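Local coordinates for B-type flagellar hook-associated protein 2 (Pseudomonas aeruginosa, PDB 5FHY) that caps the distal tip of the growing flagellar filament, helping flagellin monomers polymerise there and keeping them from leaking out, and is essential for motility, at residues K24-Q29 against I210-S215; I38-L43 against A202-G207; S46-L51 against R116-S121. All blocks are in the same frame, centred on the assembly; numbering follows the deposited sequence.

Interaction 1: K24-Q29 against I210-S215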
loop_
_atom_site.group_PDB
_atom_site.type_symbol
_atom_site.label_atom_id
_atom_site.label_comp_id
_atom_site.label_asym_id
_atom_site.label_seq_id
_atom_site.Cartn_x
_atom_site.Cartn_y
_atom_site.Cartn_z
ATOM N N LYS B 24 -40.918 14.211 -2.909
ATOM C CA LYS B 24 -41.368 14.291 -4.287
ATOM C C LYS B 24 -40.190 14.083 -5.225
ATOM O O LYS B 24 -39.155 14.737 -5.094
ATOM C CB LYS B 24 -42.026 15.654 -4.533
ATOM C CG LYS B 24 -42.399 15.981 -5.969
ATOM C CD LYS B 24 -42.804 17.448 -6.054
ATOM C CE LYS B 24 -41.755 18.325 -5.376
ATOM N NZ LYS B 24 -42.254 19.671 -4.988
ATOM N N ALA B 25 -40.356 13.178 -6.180
ATOM C CA ALA B 25 -39.341 12.937 -7.192
ATOM C C ALA B 25 -39.970 13.318 -8.512
ATOM O O ALA B 25 -41.099 12.930 -8.791
ATOM C CB ALA B 25 -38.884 11.486 -7.189
ATOM N N SER B 26 -39.247 14.064 -9.334
ATOM C CA SER B 26 -39.872 14.653 -10.506
ATOM C C SER B 26 -39.150 14.297 -11.785
ATOM O O SER B 26 -38.029 13.797 -11.765
ATOM C CB SER B 26 -39.938 16.173 -10.358
ATOM O OG SER B 26 -38.761 16.664 -9.743
ATOM N N ALA B 27 -39.823 14.548 -12.900
ATOM C CA ALA B 27 -39.301 14.214 -14.214
ATOM C C ALA B 27 -39.822 15.206 -15.243
ATOM O O ALA B 27 -40.753 15.963 -14.976
ATOM C CB ALA B 27 -39.686 12.791 -14.597
ATOM N N THR B 28 -39.207 15.203 -16.418
ATOM C CA THR B 28 -39.577 16.135 -17.474
ATOM C C THR B 28 -39.652 15.511 -18.852
ATOM O O THR B 28 -38.960 14.544 -19.164
ATOM C CB THR B 28 -38.604 17.326 -17.563
ATOM O OG1 THR B 28 -37.261 16.861 -17.372
ATOM C CG2 THR B 28 -38.924 18.356 -16.511
ATOM N N GLN B 29 -40.530 16.081 -19.664
ATOM C CA GLN B 29 -40.607 15.763 -21.074
ATOM C C GLN B 29 -39.802 16.850 -21.766
ATOM O O GLN B 29 -38.571 16.828 -21.764
ATOM C CB GLN B 29 -42.057 15.732 -21.566
ATOM C CG GLN B 29 -42.958 14.779 -20.790
ATOM C CD GLN B 29 -44.391 14.770 -21.296
ATOM O OE1 GLN B 29 -44.710 15.398 -22.305
ATOM N NE2 GLN B 29 -45.265 14.062 -20.586
ATOM N N ILE B 210 -41.839 23.125 -0.625
ATOM C CA ILE B 210 -40.686 22.735 -1.427
ATOM C C ILE B 210 -40.514 23.671 -2.622
ATOM O O ILE B 210 -41.493 24.046 -3.265
ATOM C CB ILE B 210 -40.824 21.275 -1.922
ATOM C CG1 ILE B 210 -40.909 20.316 -0.737
ATOM C CG2 ILE B 210 -39.657 20.888 -2.803
ATOM C CD1 ILE B 210 -39.683 20.330 0.138
ATOM N N THR B 211 -39.275 24.052 -2.919
ATOM C CA THR B 211 -38.994 24.779 -4.152
ATOM C C THR B 211 -38.645 23.793 -5.260
ATOM O O THR B 211 -37.724 22.990 -5.116
ATOM C CB THR B 211 -37.832 25.781 -3.978
ATOM O OG1 THR B 211 -38.163 26.726 -2.954
ATOM C CG2 THR B 211 -37.572 26.529 -5.279
ATOM N N LEU B 212 -39.376 23.862 -6.369
ATOM C CA LEU B 212 -39.114 22.978 -7.500
ATOM C C LEU B 212 -38.614 23.764 -8.707
ATOM O O LEU B 212 -39.305 24.645 -9.216
ATOM C CB LEU B 212 -40.368 22.194 -7.882
ATOM C CG LEU B 212 -40.190 21.276 -9.093
ATOM C CD1 LEU B 212 -39.524 19.983 -8.641
ATOM C CD2 LEU B 212 -41.513 21.005 -9.793
ATOM N N THR B 213 -37.417 23.426 -9.171
ATOM C CA THR B 213 -36.771 24.172 -10.243
ATOM C C THR B 213 -36.648 23.351 -11.522
ATOM O O THR B 213 -36.009 22.301 -11.534
ATOM C CB THR B 213 -35.368 24.649 -9.831
ATOM O OG1 THR B 213 -35.400 25.117 -8.476
ATOM C CG2 THR B 213 -34.909 25.784 -10.738
ATOM N N VAL B 214 -37.257 23.837 -12.600
ATOM C CA VAL B 214 -37.162 23.168 -13.892
ATOM C C VAL B 214 -36.122 23.882 -14.752
ATOM O O VAL B 214 -36.320 25.021 -15.176
ATOM C CB VAL B 214 -38.518 23.137 -14.628
ATOM C CG1 VAL B 214 -38.348 22.572 -16.033
ATOM C CG2 VAL B 214 -39.534 22.324 -13.837
ATOM N N SER B 215 -35.006 23.196 -14.983
ATOM C CA SER B 215 -33.888 23.733 -15.752
ATOM C C SER B 215 -33.804 23.134 -17.151
ATOM O O SER B 215 -33.707 21.919 -17.309
ATOM C CB SER B 215 -32.574 23.495 -15.013
ATOM O OG SER B 215 -32.738 23.669 -13.618
#
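K24 and I210 pass alongside each other, pointing opposite ways, between two strands of different sheets. The lysine chain leaves strand 24-28 with CG anti to the backbone N (chi1 173°) and bends once, at chi3 (49°), which turns CE. K24 NZ lies beside the beta-branched carbon of the isoleucine, 3.6 Å from I210 CG2 and 3.7 Å from I210 CB. A long, flexible residue suits this place, since it spans most of the gap to I210. At S26 it is L212 that reaches over: its CG is also anti to its backbone N, and one methyl, L212 CD1, sits 3.6 Å from S26 OG. Further along, T28 offers its methyl rather than its hydroxyl: T28 CG2 lies 4.3 Å from V214 CG1. The strands run roughly parallel, 23° apart, but share no backbone bonds. Strand 24-28 pairs with 196-200 and strand 210-215 with 34-42, so this is sheet-on-sheet packing, to which T246 of a second subunit adds. With no hydrogen bond or salt bridge joining the two segments, the contact rests on van der Waals packing, and even K24 and S26 present their polar ends to hydrocarbon.

Interaction 2: I38-L43 against A202-G207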
loop_
_atom_site.group_PDB
_atom_site.type_symbol
_atom_site.label_atom_id
_atom_site.label_comp_id
_atom_site.label_asym_id
_atom_site.label_seq_id
_atom_site.Cartn_x
_atom_site.Cartn_y
_atom_site.Cartn_z
ATOM N N ILE B 38 -44.238 24.365 -3.767
ATOM C CA ILE B 38 -45.143 23.231 -3.715
ATOM C C ILE B 38 -45.396 22.771 -2.289
ATOM O O ILE B 38 -44.467 22.619 -1.499
ATOM C CB ILE B 38 -44.589 22.048 -4.538
ATOM C CG1 ILE B 38 -44.348 22.477 -5.986
ATOM C CG2 ILE B 38 -45.536 20.858 -4.484
ATOM C CD1 ILE B 38 -44.144 21.324 -6.940
ATOM N N GLN B 39 -46.666 22.563 -1.967
ATOM C CA GLN B 39 -47.045 21.954 -0.705
ATOM C C GLN B 39 -47.706 20.618 -1.005
ATOM O O GLN B 39 -48.368 20.464 -2.028
ATOM C CB GLN B 39 -48.003 22.856 0.084
ATOM C CG GLN B 39 -47.419 24.188 0.536
ATOM C CD GLN B 39 -48.392 25.003 1.381
ATOM O OE1 GLN B 39 -49.365 24.473 1.919
ATOM N NE2 GLN B 39 -48.131 26.302 1.494
ATOM N N VAL B 40 -47.530 19.653 -0.113
ATOM C CA VAL B 40 -48.265 18.400 -0.198
ATOM C C VAL B 40 -49.114 18.279 1.060
ATOM O O VAL B 40 -48.586 18.067 2.148
ATOM C CB VAL B 40 -47.328 17.186 -0.336
ATOM C CG1 VAL B 40 -48.128 15.888 -0.256
ATOM C CG2 VAL B 40 -46.547 17.264 -1.644
ATOM N N ASN B 41 -50.425 18.431 0.917
ATOM C CA ASN B 41 -51.307 18.419 2.077
ATOM C C ASN B 41 -51.804 17.015 2.421
ATOM O O ASN B 41 -52.047 16.708 3.587
ATOM C CB ASN B 41 -52.501 19.349 1.851
ATOM C CG ASN B 41 -52.098 20.808 1.724
ATOM O OD1 ASN B 41 -51.043 21.220 2.205
ATOM N ND2 ASN B 41 -52.949 21.600 1.089
ATOM N N SER B 42 -51.948 16.168 1.404
ATOM C CA SER B 42 -52.355 14.784 1.617
ATOM C C SER B 42 -52.017 13.901 0.424
ATOM O O SER B 42 -51.758 14.393 -0.673
ATOM C CB SER B 42 -53.854 14.702 1.908
ATOM O OG SER B 42 -54.620 15.229 0.838
ATOM N N LEU B 43 -52.024 12.592 0.654
ATOM C CA LEU B 43 -51.764 11.611 -0.394
ATOM C C LEU B 43 -53.053 10.949 -0.873
ATOM O O LEU B 43 -54.038 10.889 -0.136
ATOM C CB LEU B 43 -50.788 10.543 0.107
ATOM C CG LEU B 43 -49.455 11.041 0.668
ATOM C CD1 LEU B 43 -48.668 9.895 1.292
ATOM C CD2 LEU B 43 -48.647 11.726 -0.419
ATOM N N ALA B 202 -44.470 12.111 0.022
ATOM C CA ALA B 202 -44.733 12.525 1.393
ATOM C C ALA B 202 -45.263 13.951 1.524
ATOM O O ALA B 202 -45.075 14.794 0.647
ATOM C CB ALA B 202 -43.468 12.372 2.224
ATOM N N VAL B 203 -45.923 14.191 2.651
ATOM C CA VAL B 203 -46.521 15.474 3.001
ATOM C C VAL B 203 -45.448 16.510 3.357
ATOM O O VAL B 203 -44.448 16.172 3.987
ATOM C CB VAL B 203 -47.512 15.284 4.182
ATOM C CG1 VAL B 203 -47.917 16.611 4.802
ATOM C CG2 VAL B 203 -48.735 14.495 3.726
ATOM N N THR B 204 -45.637 17.761 2.947
ATOM C CA THR B 204 -44.737 18.827 3.380
ATOM C C THR B 204 -45.205 19.351 4.735
ATOM O O THR B 204 -46.391 19.295 5.047
ATOM C CB THR B 204 -44.685 19.989 2.371
ATOM O OG1 THR B 204 -45.972 20.616 2.294
ATOM C CG2 THR B 204 -44.280 19.490 0.995
ATOM N N GLU B 205 -44.285 19.869 5.539
ATOM C CA GLU B 205 -44.656 20.353 6.864
ATOM C C GLU B 205 -45.437 21.652 6.736
ATOM O O GLU B 205 -45.270 22.384 5.760
ATOM C CB GLU B 205 -43.417 20.559 7.737
ATOM N N ALA B 206 -46.305 21.924 7.706
ATOM C CA ALA B 206 -47.196 23.074 7.612
ATOM C C ALA B 206 -46.386 24.360 7.502
ATOM O O ALA B 206 -45.709 24.763 8.444
ATOM C CB ALA B 206 -48.135 23.126 8.809
ATOM N N GLY B 207 -46.493 25.019 6.354
ATOM C CA GLY B 207 -45.802 26.271 6.119
ATOM C C GLY B 207 -44.372 26.131 5.619
ATOM O O GLY B 207 -43.664 27.129 5.481
#
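V40 and T204 are joined by two hydrogen bonds. The amide of V40 donates to the threonine hydroxyl, 3.0 Å from V40 N to T204 OG1, with an N-H...O angle of 160°. In return T204 N donates to V40 O over 3.1 Å, in the carbonyl plane and on a lone pair. T204 OG1 sits between its own backbone N and carbonyl carbon (chi1 64°), which turns the hydroxyl to the V40 amide; a beta-branched alcohol suits the place because CG2 remains for packing, 4.0 Å from V40 CB. The carbonyl of V40 also receives a CA-H...O contact from V203, 3.4 Å from V203 CA to V40 O.

Segment 202-207 lies in the loop between strands 196-200 and 210-215, against the end of strand 34-42, a central strand of a four-stranded antiparallel sheet. Just beyond V40 that strand carries a classic beta bulge, in which N41 and S42 both face E174 on strand 173-177.

The van der Waals contacts centre on V40, whose side chain stands roughly perpendicular to that of T204. V40 CG1 lies 4.3 Å from V203 CG2, methyl to methyl, and also meets backbone, 3.4 Å from A202 O. Compact branched valines suit this close approach of two backbones, while the longer L43 reaches the backbone with CD2, 4.2 Å from A202 N.

Interaction 3: S46-L51 against R116-S121; sequences SSKIAL and RLVLSS
I49 and L119 form the hydrogen-bonded pair at the middle of this antiparallel strand pairing: I49 N donates to L119 O over 3.0 Å, and L119 N donates back to I49 O. S121 N to S47 O and L51 N to L117 O continue the pattern, the last almost straight at 179°.

The apolar contacts fall on two faces. L51 has CG anti to its carbonyl carbon (chi1 -52°), and its CD1 touches both L117 CB and L119 CD1, each at 3.8 Å. I49 shares this face, suited to leucine and isoleucine because helix 88-98 packs on L117 and L119. On the other face A50 meets V118 and is small enough to admit R116 CD at 3.8 Å from A50 CB.

Among the polar and charged groups, the extended K48 runs over S120, with K48 CG 3.6 Å from S120 OG, and its amine makes a cation-pi contact with Y36 of a third subunit. R116 forms a salt bridge with D111 and neighbours, at about 4 Å, a sodium ion whose site is S159 and A163. The pairing belongs to an antiparallel sheet covered by helix 88-98, with segment 116-121 lying in the flagellin hook IN motif.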
loop_
_atom_site.group_PDB
_atom_site.type_symbol
_atom_site.label_atom_id
_atom_site.label_comp_id
_atom_site.label_asym_id
_atom_site.label_seq_id
_atom_site.Cartn_x
_atom_site.Cartn_y
_atom_site.Cartn_z
ATOM N N SER B 46 -55.896 4.199 -1.240
ATOM C CA SER B 46 -56.701 3.126 -1.804
ATOM C C SER B 46 -57.564 2.522 -0.709
ATOM O O SER B 46 -57.427 2.878 0.457
ATOM C CB SER B 46 -55.813 2.060 -2.450
ATOM O OG SER B 46 -54.936 1.473 -1.502
ATOM N N SER B 47 -58.458 1.615 -1.079
ATOM C CA SER B 47 -59.376 1.048 -0.104
ATOM C C SER B 47 -58.807 -0.209 0.538
ATOM O O SER B 47 -58.145 -1.015 -0.119
ATOM C CB SER B 47 -60.722 0.733 -0.759
ATOM O OG SER B 47 -61.641 0.216 0.188
ATOM N N LYS B 48 -59.081 -0.366 1.829
ATOM C CA LYS B 48 -58.700 -1.560 2.572
ATOM C C LYS B 48 -59.707 -1.758 3.695
ATOM O O LYS B 48 -59.851 -0.905 4.576
ATOM C CB LYS B 48 -57.273 -1.447 3.124
ATOM C CG LYS B 48 -56.838 -2.632 3.987
ATOM C CD LYS B 48 -55.347 -2.598 4.310
ATOM C CE LYS B 48 -54.952 -3.741 5.239
ATOM N NZ LYS B 48 -53.506 -3.720 5.606
ATOM N N ILE B 49 -60.420 -2.877 3.648
ATOM C CA ILE B 49 -61.486 -3.121 4.605
ATOM C C ILE B 49 -61.292 -4.436 5.337
ATOM O O ILE B 49 -60.496 -5.283 4.928
ATOM C CB ILE B 49 -62.861 -3.145 3.914
ATOM C CG1 ILE B 49 -63.022 -4.420 3.084
ATOM C CG2 ILE B 49 -63.045 -1.909 3.046
ATOM C CD1 ILE B 49 -64.412 -4.627 2.542
ATOM N N ALA B 50 -62.039 -4.601 6.422
ATOM C CA ALA B 50 -62.019 -5.839 7.190
ATOM C C ALA B 50 -63.453 -6.268 7.450
ATOM O O ALA B 50 -64.252 -5.497 7.979
ATOM C CB ALA B 50 -61.262 -5.660 8.493
ATOM N N LEU B 51 -63.783 -7.497 7.076
ATOM C CA LEU B 51 -65.149 -7.988 7.233
ATOM C C LEU B 51 -65.358 -8.504 8.650
ATOM O O LEU B 51 -64.444 -8.448 9.468
ATOM C CB LEU B 51 -65.464 -9.076 6.200
ATOM C CG LEU B 51 -65.171 -8.706 4.743
ATOM C CD1 LEU B 51 -65.458 -9.875 3.820
ATOM C CD2 LEU B 51 -65.961 -7.464 4.322
ATOM N N ARG B 116 -61.066 -13.336 10.106
ATOM C CA ARG B 116 -61.900 -12.526 9.226
ATOM C C ARG B 116 -61.205 -12.288 7.898
ATOM O O ARG B 116 -59.984 -12.408 7.794
ATOM C CB ARG B 116 -62.233 -11.184 9.883
ATOM C CG ARG B 116 -61.091 -10.171 9.857
ATOM C CD ARG B 116 -61.490 -8.891 10.574
ATOM N NE ARG B 116 -61.510 -9.098 12.018
ATOM C CZ ARG B 116 -62.233 -8.383 12.870
ATOM N NH1 ARG B 116 -63.012 -7.404 12.430
ATOM N NH2 ARG B 116 -62.179 -8.657 14.166
ATOM N N LEU B 117 -61.981 -11.937 6.881
ATOM C CA LEU B 117 -61.401 -11.646 5.578
ATOM C C LEU B 117 -60.971 -10.189 5.521
ATOM O O LEU B 117 -61.713 -9.301 5.935
ATOM C CB LEU B 117 -62.394 -11.957 4.458
ATOM C CG LEU B 117 -62.654 -13.435 4.168
ATOM C CD1 LEU B 117 -63.957 -13.617 3.400
ATOM C CD2 LEU B 117 -61.484 -14.053 3.418
ATOM N N VAL B 118 -59.765 -9.950 5.017
ATOM C CA VAL B 118 -59.247 -8.595 4.879
ATOM C C VAL B 118 -58.955 -8.353 3.404
ATOM O O VAL B 118 -58.140 -9.050 2.797
ATOM C CB VAL B 118 -57.975 -8.372 5.733
ATOM C CG1 VAL B 118 -57.358 -7.005 5.438
ATOM C CG2 VAL B 118 -58.301 -8.503 7.217
ATOM N N LEU B 119 -59.637 -7.371 2.826
ATOM C CA LEU B 119 -59.551 -7.136 1.392
ATOM C C LEU B 119 -58.895 -5.794 1.084
ATOM O O LEU B 119 -59.155 -4.795 1.755
ATOM C CB LEU B 119 -60.945 -7.217 0.762
ATOM C CG LEU B 119 -61.633 -8.588 0.691
ATOM C CD1 LEU B 119 -62.195 -9.026 2.044
ATOM C CD2 LEU B 119 -62.733 -8.563 -0.355
ATOM N N SER B 120 -58.025 -5.785 0.079
ATOM C CA SER B 120 -57.302 -4.574 -0.303
ATOM C C SER B 120 -57.455 -4.264 -1.787
ATOM O O SER B 120 -57.538 -5.167 -2.617
ATOM C CB SER B 120 -55.813 -4.700 0.034
ATOM O OG SER B 120 -55.602 -4.813 1.429
ATOM N N SER B 121 -57.477 -2.977 -2.116
ATOM C CA SER B 121 -57.509 -2.542 -3.504
ATOM C C SER B 121 -56.279 -1.696 -3.816
ATOM O O SER B 121 -55.710 -1.074 -2.926
ATOM C CB SER B 121 -58.784 -1.750 -3.790
ATOM O OG SER B 121 -58.702 -1.098 -5.043
#

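How the interactions relate
Interactions 1 and 2 belong to one continuous region, their centres 15 Å apart. Strands 34-42 and 210-215 are sheet neighbours, probably hydrogen-bonded from I38 N to I210 O at 2.8 Å. I38 packs against L212, with 3.9 Å between I38 CD1 and L212 CD2, while I210 CG1 lies 3.9 Å from T204 CG2, so both residues of strand 210-215 link the two contacts. Interaction 3 lies in a separate sheet, its centre 27 Å from that of interaction 2 and 35 Å from that of interaction 1, and a sodium ion lies about 4 Å from the side chain of R116 there. The chain passes directly from 38-43 towards 46-51, and the contacts nest in sequence: 3 within 2, and 2 within 1.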